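Bacterioferritin (Mycobacterium smegmatis str. MC2 155, PDB 3BKN) probably stores iron, oxidising Fe(2+) with dioxygen and depositing the Fe(3+) mineral inside a heme-containing shell of 24 subunits. Local coordinates at residues Arg100-Ile105 / Gln122-Glu127; Glu13-Glu18 / Thr57-Ile62; Ile93-Leu98 / Thr129-Leu134. All coordinates share one frame; numbering follows the deposited sequence.

Contact 1 of 3, residues Arg100-Ile105 / Gln122-Glu127; sequences RLKPGI and QILADE. With ZN (zinc ion), chain M; ZN (zinc ion), chain N.
Leu101 and Ile105 of helix 83-110 pack against Ile123 and Leu124 of helix 114-144. These are neighbouring helices of the ferritin four-helix bundle. The two short segments run antiparallel, with 154° between their directions and 10.3 Å between their axes.

The contact across the segments is apolar, and no hydrogen bond links them. Leu124 CD2 meets Ile105 CD1 at 3.6 Å. Leu124 CG lies anti to its backbone N (chi1 -176°), which carries both methyl groups toward the opposing helix. CD1 of the same residue faces the CB of Leu101. Leu101 in turn sends CD1 to Ile123 CG2, 3.9 Å away. Lys102 adds its CG at the border of the patch, and its amino end leads off. Ile123 also touches Glu18, His54 and Ile58, so it joins this packing to the other helix pair.

Polar groups act outside the apolar patch. Arg100 makes weak hydrogen bonds to Gln14 and Ser17 of helix 5-34. Asp126 OD2 is hydrogen-bonded to His54 NE2, a second-shell bond that probably steadies His54, a ligand of the zinc ion bound by Glu127 OE2.

Metal binding comes one turn beyond Ile123. Glu127 is bent at chi2 (-77°), and its carboxylate bridges the two zinc ions of the dinuclear site: OE1 binds one at 1.9 Å and OE2 the other at 2.0 Å.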
loop_
_atom_site.group_PDB
_atom_site.type_symbol
_atom_site.label_atom_id
_atom_site.label_comp_id
_atom_site.label_asym_id
_atom_site.label_seq_id
_atom_site.Cartn_x
_atom_site.Cartn_y
_atom_site.Cartn_z
ATOM N N ARG A 100 28.428 1.728 -50.984
ATOM C CA ARG A 100 27.222 1.283 -51.647
ATOM C C ARG A 100 26.037 2.208 -51.396
ATOM O O ARG A 100 25.373 2.589 -52.343
ATOM C CB ARG A 100 26.900 -0.141 -51.228
ATOM C CG ARG A 100 25.652 -0.709 -51.860
ATOM C CD ARG A 100 25.207 -1.996 -51.126
ATOM N NE ARG A 100 26.240 -3.047 -51.099
ATOM C CZ ARG A 100 26.975 -3.338 -50.030
ATOM N NH1 ARG A 100 26.786 -2.667 -48.898
ATOM N NH2 ARG A 100 27.898 -4.297 -50.082
ATOM N N LEU A 101 25.793 2.595 -50.142
ATOM C CA LEU A 101 24.632 3.417 -49.792
ATOM C C LEU A 101 24.682 4.905 -50.146
ATOM O O LEU A 101 23.627 5.560 -50.369
ATOM C CB LEU A 101 24.260 3.249 -48.333
ATOM C CG LEU A 101 23.884 1.787 -48.082
ATOM C CD1 LEU A 101 23.340 1.612 -46.655
ATOM C CD2 LEU A 101 22.931 1.227 -49.176
ATOM N N LYS A 102 25.885 5.447 -50.218
ATOM C CA LYS A 102 26.026 6.837 -50.549
ATOM C C LYS A 102 25.434 7.126 -51.933
ATOM O O LYS A 102 24.501 7.936 -52.019
ATOM C CB LYS A 102 27.472 7.306 -50.378
ATOM C CG LYS A 102 27.817 7.668 -48.904
ATOM C CD LYS A 102 29.327 7.931 -48.781
ATOM C CE LYS A 102 29.673 9.402 -48.462
ATOM N NZ LYS A 102 30.847 9.865 -49.275
ATOM N N PRO A 103 25.908 6.429 -53.009
ATOM C CA PRO A 103 25.169 6.569 -54.291
ATOM C C PRO A 103 23.795 5.844 -54.295
ATOM O O PRO A 103 22.875 6.279 -54.983
ATOM C CB PRO A 103 26.125 5.967 -55.330
ATOM C CG PRO A 103 27.105 5.095 -54.576
ATOM C CD PRO A 103 27.058 5.477 -53.109
ATOM N N GLY A 104 23.635 4.780 -53.509
ATOM C CA GLY A 104 22.357 4.070 -53.384
ATOM C C GLY A 104 21.173 4.954 -53.055
ATOM O O GLY A 104 20.123 4.899 -53.698
ATOM N N ILE A 105 21.348 5.790 -52.045
ATOM C CA ILE A 105 20.294 6.672 -51.596
ATOM C C ILE A 105 19.903 7.630 -52.714
ATOM O O ILE A 105 18.711 7.812 -53.021
ATOM C CB ILE A 105 20.747 7.416 -50.336
ATOM C CG1 ILE A 105 20.668 6.448 -49.162
ATOM C CG2 ILE A 105 19.868 8.567 -50.078
ATOM C CD1 ILE A 105 21.706 6.592 -48.195
ATOM N N GLN A 122 18.407 5.694 -42.884
ATOM C CA GLN A 122 18.469 5.213 -41.481
ATOM C C GLN A 122 19.595 4.189 -41.272
ATOM O O GLN A 122 20.372 4.309 -40.323
ATOM C CB GLN A 122 17.110 4.690 -40.986
ATOM C CG GLN A 122 16.441 5.659 -39.945
ATOM C CD GLN A 122 14.995 6.031 -40.336
ATOM O OE1 GLN A 122 14.076 5.203 -40.273
ATOM N NE2 GLN A 122 14.800 7.281 -40.745
ATOM N N ILE A 123 19.714 3.231 -42.184
ATOM C CA ILE A 123 20.774 2.283 -42.069
ATOM C C ILE A 123 22.143 2.981 -42.138
ATOM O O ILE A 123 23.014 2.747 -41.287
ATOM C CB ILE A 123 20.570 1.107 -43.045
ATOM C CG1 ILE A 123 19.533 0.154 -42.440
ATOM C CG2 ILE A 123 21.860 0.362 -43.308
ATOM C CD1 ILE A 123 18.858 -0.638 -43.428
ATOM N N LEU A 124 22.309 3.867 -43.116
ATOM C CA LEU A 124 23.565 4.602 -43.284
ATOM C C LEU A 124 23.969 5.308 -42.002
ATOM O O LEU A 124 25.114 5.188 -41.554
ATOM C CB LEU A 124 23.489 5.601 -44.449
ATOM C CG LEU A 124 24.749 6.401 -44.838
ATOM C CD1 LEU A 124 26.000 5.544 -44.995
ATOM C CD2 LEU A 124 24.517 7.214 -46.077
ATOM N N ALA A 125 23.032 6.019 -41.386
ATOM C CA ALA A 125 23.339 6.693 -40.132
ATOM C C ALA A 125 23.819 5.694 -39.055
ATOM O O ALA A 125 24.863 5.924 -38.419
ATOM C CB ALA A 125 22.170 7.494 -39.666
ATOM N N ASP A 126 23.096 4.582 -38.873
ATOM C CA ASP A 126 23.545 3.545 -37.952
ATOM C C ASP A 126 24.970 3.081 -38.331
ATOM O O ASP A 126 25.848 3.044 -37.490
ATOM C CB ASP A 126 22.563 2.366 -37.854
ATOM C CG ASP A 126 21.153 2.763 -37.288
ATOM O OD1 ASP A 126 20.834 3.939 -36.979
ATOM O OD2 ASP A 126 20.312 1.855 -37.158
ATOM N N GLU A 127 25.238 2.787 -39.592
ATOM C CA GLU A 127 26.590 2.331 -39.911
ATOM C C GLU A 127 27.663 3.391 -39.711
ATOM O O GLU A 127 28.790 3.047 -39.418
ATOM C CB GLU A 127 26.710 1.665 -41.291
ATOM C CG GLU A 127 25.527 0.867 -41.713
ATOM C CD GLU A 127 25.437 -0.484 -41.058
ATOM O OE1 GLU A 127 25.789 -0.583 -39.865
ATOM O OE2 GLU A 127 24.985 -1.456 -41.726
HETATM ZN ZN ZN M . 23.785 -2.788 -40.927
HETATM ZN ZN ZN N . 26.884 -1.794 -38.867
#

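Contact 2 of 3, residues Glu13-Glu18 / Thr57-Ile62; sequences EQLTSE and TITDRI. With ZN (zinc ion), chain M.
The carboxylate of Glu18 and the amide of Gln14 are the flat groups here, and both border Ile58. Two groups reach the carboxylate from opposite sides of its plane. On one side Gln14 NE2 gives a hydrogen bond of 2.9 Å to Glu18 OE2, coming in 42° out of the plane. On the other side the CD1 methyl of Ile58 lies obliquely, 3.9 Å from Glu18 OE2. The remaining oxygen, OE1, binds a zinc ion at 2.0 Å. The acceptor is also tilted from the Gln14 amide plane, so neither group lies flat in this bond. Gln14 is thus a second-shell residue, and its bond to the oxygen that does not bind the zinc probably limits rotation of the Glu18 carboxylate. Glu51, His54 and Glu127 complete this metal site.

The same Ile58 CD1 sits 3.5 Å from Gln14 CG and also touches Glu18 CG. The Ile58 side chain crosses those of Gln14 and Glu18 at about a right angle.

Helices 5-34 and 38-64 form an antiparallel pair of the ferritin four-helix bundle. Their segments lie 9.9 Å apart at the axes, at 154°. Away from the metal, Leu15 carries the packing. Its CG is anti to the backbone N (chi1 -174°), which directs the branch across to the other helix. Its CB meets Ile58 CG2 at 3.9 Å, and its CD2 meets Ile62 CD1 at 4.0 Å. Leu15 CD1 rests beside Thr59 OG1, a hydroxyl that is hydrogen-bonded to Ala55 O and Tyr71 OH. Pro69, in a loop, covers Thr59 and Ile62.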
loop_
_atom_site.group_PDB
_atom_site.type_symbol
_atom_site.label_atom_id
_atom_site.label_comp_id
_atom_site.label_asym_id
_atom_site.label_seq_id
_atom_site.Cartn_x
_atom_site.Cartn_y
_atom_site.Cartn_z
ATOM N N GLU A 13 21.696 -6.230 -52.478
ATOM C CA GLU A 13 23.130 -6.163 -52.213
ATOM C C GLU A 13 23.320 -5.758 -50.754
ATOM O O GLU A 13 24.106 -6.399 -50.038
ATOM C CB GLU A 13 23.916 -5.266 -53.170
ATOM C CG GLU A 13 23.438 -5.279 -54.646
ATOM C CD GLU A 13 23.504 -6.656 -55.340
ATOM O OE1 GLU A 13 24.650 -7.054 -55.625
ATOM O OE2 GLU A 13 22.432 -7.309 -55.616
ATOM N N GLN A 14 22.572 -4.759 -50.278
ATOM C CA GLN A 14 22.689 -4.345 -48.894
ATOM C C GLN A 14 22.341 -5.477 -47.929
ATOM O O GLN A 14 23.017 -5.664 -46.896
ATOM C CB GLN A 14 21.791 -3.179 -48.597
ATOM C CG GLN A 14 22.048 -2.574 -47.227
ATOM C CD GLN A 14 23.511 -2.164 -47.029
ATOM O OE1 GLN A 14 24.266 -2.012 -48.008
ATOM N NE2 GLN A 14 23.922 -2.000 -45.765
ATOM N N LEU A 15 21.282 -6.228 -48.252
ATOM C CA LEU A 15 20.910 -7.408 -47.466
ATOM C C LEU A 15 22.090 -8.358 -47.327
ATOM O O LEU A 15 22.317 -8.881 -46.229
ATOM C CB LEU A 15 19.722 -8.174 -48.086
ATOM C CG LEU A 15 19.190 -9.331 -47.263
ATOM C CD1 LEU A 15 18.768 -8.895 -45.861
ATOM C CD2 LEU A 15 18.032 -9.827 -47.951
ATOM N N THR A 16 22.821 -8.593 -48.428
ATOM C CA THR A 16 23.933 -9.512 -48.357
ATOM C C THR A 16 24.953 -8.973 -47.390
ATOM O O THR A 16 25.474 -9.735 -46.563
ATOM C CB THR A 16 24.552 -9.784 -49.719
ATOM O OG1 THR A 16 23.608 -10.524 -50.489
ATOM C CG2 THR A 16 25.854 -10.625 -49.595
ATOM N N SER A 17 25.215 -7.668 -47.459
ATOM C CA SER A 17 26.144 -7.020 -46.492
ATOM C C SER A 17 25.714 -7.190 -45.026
ATOM O O SER A 17 26.559 -7.534 -44.187
ATOM C CB SER A 17 26.355 -5.530 -46.765
ATOM O OG SER A 17 27.527 -5.316 -47.510
ATOM N N GLU A 18 24.429 -6.970 -44.717
ATOM C CA GLU A 18 23.973 -7.224 -43.361
ATOM C C GLU A 18 24.112 -8.700 -42.953
ATOM O O GLU A 18 24.480 -9.006 -41.799
ATOM C CB GLU A 18 22.533 -6.795 -43.085
ATOM C CG GLU A 18 22.138 -5.522 -43.636
ATOM C CD GLU A 18 22.729 -4.332 -42.939
ATOM O OE1 GLU A 18 23.242 -4.446 -41.813
ATOM O OE2 GLU A 18 22.638 -3.244 -43.528
ATOM N N THR A 57 14.572 -5.364 -41.420
ATOM C CA THR A 57 14.003 -4.184 -42.084
ATOM C C THR A 57 14.115 -4.251 -43.627
ATOM O O THR A 57 13.138 -4.051 -44.331
ATOM C CB THR A 57 14.690 -2.889 -41.585
ATOM O OG1 THR A 57 14.561 -2.813 -40.169
ATOM C CG2 THR A 57 13.999 -1.735 -42.108
ATOM N N ILE A 58 15.312 -4.528 -44.138
ATOM C CA ILE A 58 15.508 -4.674 -45.562
ATOM C C ILE A 58 14.634 -5.801 -46.150
ATOM O O ILE A 58 14.001 -5.606 -47.177
ATOM C CB ILE A 58 17.018 -4.853 -45.929
ATOM C CG1 ILE A 58 17.796 -3.540 -45.717
ATOM C CG2 ILE A 58 17.211 -5.305 -47.399
ATOM C CD1 ILE A 58 19.330 -3.764 -45.428
ATOM N N THR A 59 14.595 -6.963 -45.497
ATOM C CA THR A 59 13.777 -8.074 -45.968
ATOM C C THR A 59 12.314 -7.631 -46.142
ATOM O O THR A 59 11.739 -7.826 -47.214
ATOM C CB THR A 59 13.873 -9.276 -45.025
ATOM O OG1 THR A 59 15.249 -9.622 -44.851
ATOM C CG2 THR A 59 13.096 -10.463 -45.558
ATOM N N ASP A 60 11.730 -7.011 -45.116
ATOM C CA ASP A 60 10.363 -6.489 -45.170
ATOM C C ASP A 60 10.096 -5.608 -46.390
ATOM O O ASP A 60 9.108 -5.809 -47.130
ATOM C CB ASP A 60 10.016 -5.740 -43.902
ATOM C CG ASP A 60 9.392 -6.649 -42.855
ATOM O OD1 ASP A 60 8.328 -7.331 -43.146
ATOM O OD2 ASP A 60 9.949 -6.684 -41.719
ATOM N N ARG A 61 10.989 -4.647 -46.608
ATOM C CA ARG A 61 10.899 -3.764 -47.738
ATOM C C ARG A 61 10.972 -4.538 -49.080
ATOM O O ARG A 61 10.152 -4.311 -49.980
ATOM C CB ARG A 61 12.011 -2.731 -47.616
ATOM C CG ARG A 61 11.836 -1.577 -48.553
ATOM C CD ARG A 61 10.559 -0.884 -48.320
ATOM N NE ARG A 61 10.259 0.016 -49.420
ATOM C CZ ARG A 61 9.109 0.698 -49.508
ATOM N NH1 ARG A 61 8.159 0.582 -48.551
ATOM N NH2 ARG A 61 8.905 1.495 -50.541
ATOM N N ILE A 62 11.939 -5.448 -49.218
ATOM C CA ILE A 62 12.039 -6.265 -50.412
ATOM C C ILE A 62 10.704 -6.970 -50.639
ATOM O O ILE A 62 10.186 -6.990 -51.748
ATOM C CB ILE A 62 13.189 -7.262 -50.330
ATOM C CG1 ILE A 62 14.515 -6.488 -50.273
ATOM C CG2 ILE A 62 13.190 -8.150 -51.507
ATOM C CD1 ILE A 62 15.728 -7.376 -50.104
HETATM ZN ZN ZN M . 23.785 -2.788 -40.927
#

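Contact 3 of 3, residues Ile93-Leu98 / Thr129-Leu134. With ZN (zinc ion), chain N.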
loop_
_atom_site.group_PDB
_atom_site.type_symbol
_atom_site.label_atom_id
_atom_site.label_comp_id
_atom_site.label_asym_id
_atom_site.label_seq_id
_atom_site.Cartn_x
_atom_site.Cartn_y
_atom_site.Cartn_z
ATOM N N ILE A 93 34.023 -3.828 -43.522
ATOM C CA ILE A 93 32.684 -3.941 -44.071
ATOM C C ILE A 93 31.752 -2.740 -43.866
ATOM O O ILE A 93 30.844 -2.518 -44.683
ATOM C CB ILE A 93 31.915 -5.234 -43.762
ATOM C CG1 ILE A 93 31.988 -5.610 -42.322
ATOM C CG2 ILE A 93 32.367 -6.410 -44.694
ATOM C CD1 ILE A 93 31.297 -6.949 -42.139
ATOM N N GLU A 94 31.948 -1.976 -42.794
ATOM C CA GLU A 94 31.147 -0.788 -42.627
ATOM C C GLU A 94 31.469 0.196 -43.730
ATOM O O GLU A 94 30.549 0.812 -44.271
ATOM C CB GLU A 94 31.302 -0.187 -41.243
ATOM C CG GLU A 94 30.831 -1.099 -40.132
ATOM C CD GLU A 94 29.323 -1.297 -40.107
ATOM O OE1 GLU A 94 28.583 -0.755 -40.969
ATOM O OE2 GLU A 94 28.855 -2.021 -39.210
ATOM N N TYR A 95 32.744 0.302 -44.109
ATOM C CA TYR A 95 33.145 1.181 -45.217
ATOM C C TYR A 95 32.566 0.736 -46.533
ATOM O O TYR A 95 32.202 1.583 -47.355
ATOM C CB TYR A 95 34.654 1.349 -45.340
ATOM C CG TYR A 95 35.113 2.475 -44.498
ATOM C CD1 TYR A 95 34.579 3.767 -44.680
ATOM C CD2 TYR A 95 36.061 2.291 -43.504
ATOM C CE1 TYR A 95 34.998 4.859 -43.881
ATOM C CE2 TYR A 95 36.486 3.374 -42.683
ATOM C CZ TYR A 95 35.945 4.642 -42.884
ATOM O OH TYR A 95 36.343 5.693 -42.104
ATOM N N GLU A 96 32.467 -0.580 -46.757
ATOM C CA GLU A 96 31.818 -1.051 -47.985
ATOM C C GLU A 96 30.358 -0.653 -48.004
ATOM O O GLU A 96 29.839 -0.316 -49.070
ATOM C CB GLU A 96 31.970 -2.537 -48.211
ATOM C CG GLU A 96 33.408 -2.877 -48.506
ATOM C CD GLU A 96 33.721 -4.364 -48.417
ATOM O OE1 GLU A 96 33.077 -5.090 -47.600
ATOM O OE2 GLU A 96 34.639 -4.772 -49.174
ATOM N N VAL A 97 29.712 -0.645 -46.841
ATOM C CA VAL A 97 28.341 -0.211 -46.776
ATOM C C VAL A 97 28.192 1.267 -47.185
ATOM O O VAL A 97 27.354 1.587 -48.025
ATOM C CB VAL A 97 27.710 -0.580 -45.437
ATOM C CG1 VAL A 97 26.377 0.118 -45.268
ATOM C CG2 VAL A 97 27.549 -2.103 -45.379
ATOM N N LEU A 98 29.025 2.148 -46.643
ATOM C CA LEU A 98 29.091 3.519 -47.146
ATOM C C LEU A 98 29.262 3.627 -48.664
ATOM O O LEU A 98 28.521 4.342 -49.298
ATOM C CB LEU A 98 30.228 4.275 -46.475
ATOM C CG LEU A 98 29.856 5.207 -45.346
ATOM C CD1 LEU A 98 29.308 4.407 -44.171
ATOM C CD2 LEU A 98 31.069 5.986 -44.948
ATOM N N THR A 129 27.680 5.475 -37.317
ATOM C CA THR A 129 27.949 5.373 -35.905
ATOM C C THR A 129 28.868 4.184 -35.529
ATOM O O THR A 129 29.749 4.336 -34.668
ATOM C CB THR A 129 26.618 5.428 -35.123
ATOM O OG1 THR A 129 26.117 6.764 -35.227
ATOM C CG2 THR A 129 26.786 5.082 -33.638
ATOM N N HIS A 130 28.685 3.036 -36.183
ATOM C CA HIS A 130 29.561 1.893 -35.982
ATOM C C HIS A 130 30.954 2.289 -36.411
ATOM O O HIS A 130 31.902 2.028 -35.694
ATOM C CB HIS A 130 29.127 0.622 -36.736
ATOM C CG HIS A 130 27.851 -0.017 -36.238
ATOM N ND1 HIS A 130 27.245 -1.083 -36.891
ATOM C CD2 HIS A 130 27.042 0.276 -35.183
ATOM C CE1 HIS A 130 26.135 -1.426 -36.253
ATOM N NE2 HIS A 130 25.980 -0.610 -35.221
ATOM N N ILE A 131 31.085 2.949 -37.553
ATOM C CA ILE A 131 32.399 3.400 -38.026
ATOM C C ILE A 131 33.065 4.308 -37.025
ATOM O O ILE A 131 34.236 4.168 -36.767
ATOM C CB ILE A 131 32.333 4.118 -39.416
ATOM C CG1 ILE A 131 31.984 3.101 -40.510
ATOM C CG2 ILE A 131 33.652 4.837 -39.745
ATOM C CD1 ILE A 131 31.396 3.712 -41.739
ATOM N N ASP A 132 32.322 5.255 -36.476
ATOM C CA ASP A 132 32.847 6.147 -35.465
ATOM C C ASP A 132 33.364 5.362 -34.259
ATOM O O ASP A 132 34.498 5.598 -33.805
ATOM C CB ASP A 132 31.765 7.133 -35.022
ATOM C CG ASP A 132 32.307 8.209 -34.084
ATOM O OD1 ASP A 132 33.402 8.754 -34.394
ATOM O OD2 ASP A 132 31.655 8.500 -33.041
ATOM N N TYR A 133 32.561 4.408 -33.753
ATOM C CA TYR A 133 32.982 3.615 -32.612
ATOM C C TYR A 133 34.300 2.881 -32.920
ATOM O O TYR A 133 35.263 2.958 -32.161
ATOM C CB TYR A 133 31.871 2.665 -32.181
ATOM C CG TYR A 133 32.389 1.544 -31.318
ATOM C CD1 TYR A 133 32.828 1.784 -30.001
ATOM C CD2 TYR A 133 32.497 0.235 -31.831
ATOM C CE1 TYR A 133 33.311 0.722 -29.203
ATOM C CE2 TYR A 133 32.971 -0.817 -31.047
ATOM C CZ TYR A 133 33.383 -0.570 -29.743
ATOM O OH TYR A 133 33.907 -1.605 -29.017
ATOM N N LEU A 134 34.340 2.226 -34.074
ATOM C CA LEU A 134 35.459 1.384 -34.500
ATOM C C LEU A 134 36.718 2.178 -34.677
ATOM O O LEU A 134 37.784 1.764 -34.205
ATOM C CB LEU A 134 35.142 0.697 -35.813
ATOM C CG LEU A 134 34.035 -0.367 -35.772
ATOM C CD1 LEU A 134 33.598 -0.724 -37.174
ATOM C CD2 LEU A 134 34.514 -1.590 -35.018
HETATM ZN ZN ZN N . 26.884 -1.794 -38.867
#
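Glu94 OE2 and His130 ND1 meet on one zinc ion, each from its own helix. Glu94 OE2 binds the metal at 2.0 Å and is also hydrogen-bonded to Tyr25 OH of helix 5-34. This carboxylate oxygen is therefore held by a metal and a hydroxyl. His130 ND1 completes the cross-helix link with a zinc bond of 2.1 Å. The two ligand atoms lie close because they share the metal, and they are not hydrogen-bonded to each other. The carboxylate stands at the edge of the imidazole, with the two planes 77° apart. On the far side of the ring, NE2 has a weak hydrogen bond to Glu50, which may help to fix the ring's rotation.

The Glu94 chain bends at chi2 (-69°) to bring its carboxylate to the zinc. Its aliphatic part packs against the other helix. CB rests on Ile131 CG1, and CG lies 4.1 Å from Leu134 CD1.

Ile131 is the main apolar residue of the contact. Its CD1 meets Leu98 CD1 tip to tip. Its other branch, CG2, lies 3.7 Å from Tyr95 OH and approaches the phenol ring obliquely. The Tyr95 hydroxyl has its polar partner in Glu135, to which it is hydrogen-bonded. Met1 of a neighbouring subunit packs on Tyr95, Leu98 and Ile131, so this side of the helix pair belongs to a subunit interface.

The two segments run antiparallel, with 9.8 Å between their axes. Glu51 and Glu127 complete the zinc site. Four glutamates and two histidines gathered from the four helices of the bundle are characteristic of the dinuclear ferroxidase centre of bacterioferritins, of which this zinc ion occupies one half and which is predicted to bind iron.

From the N terminus, helix 5-34 leads into helix 38-64, and contact 2 closes this first hairpin. The chain then passes on to helix 83-110. Contact 3 joins that helix to helix 114-144, and contact 1 joins the same two helices nearer their connecting turn. Contact 1 is therefore nested inside the loop closed by contact 3, whereas contact 2 precedes both in series. The two hairpins meet, among other places, where Gln14 and Ser17 touch Val97. One zinc ion is shared by contacts 1 and 2, the other by contacts 1 and 3. The dinuclear site thus lies between the hairpins and ties them together.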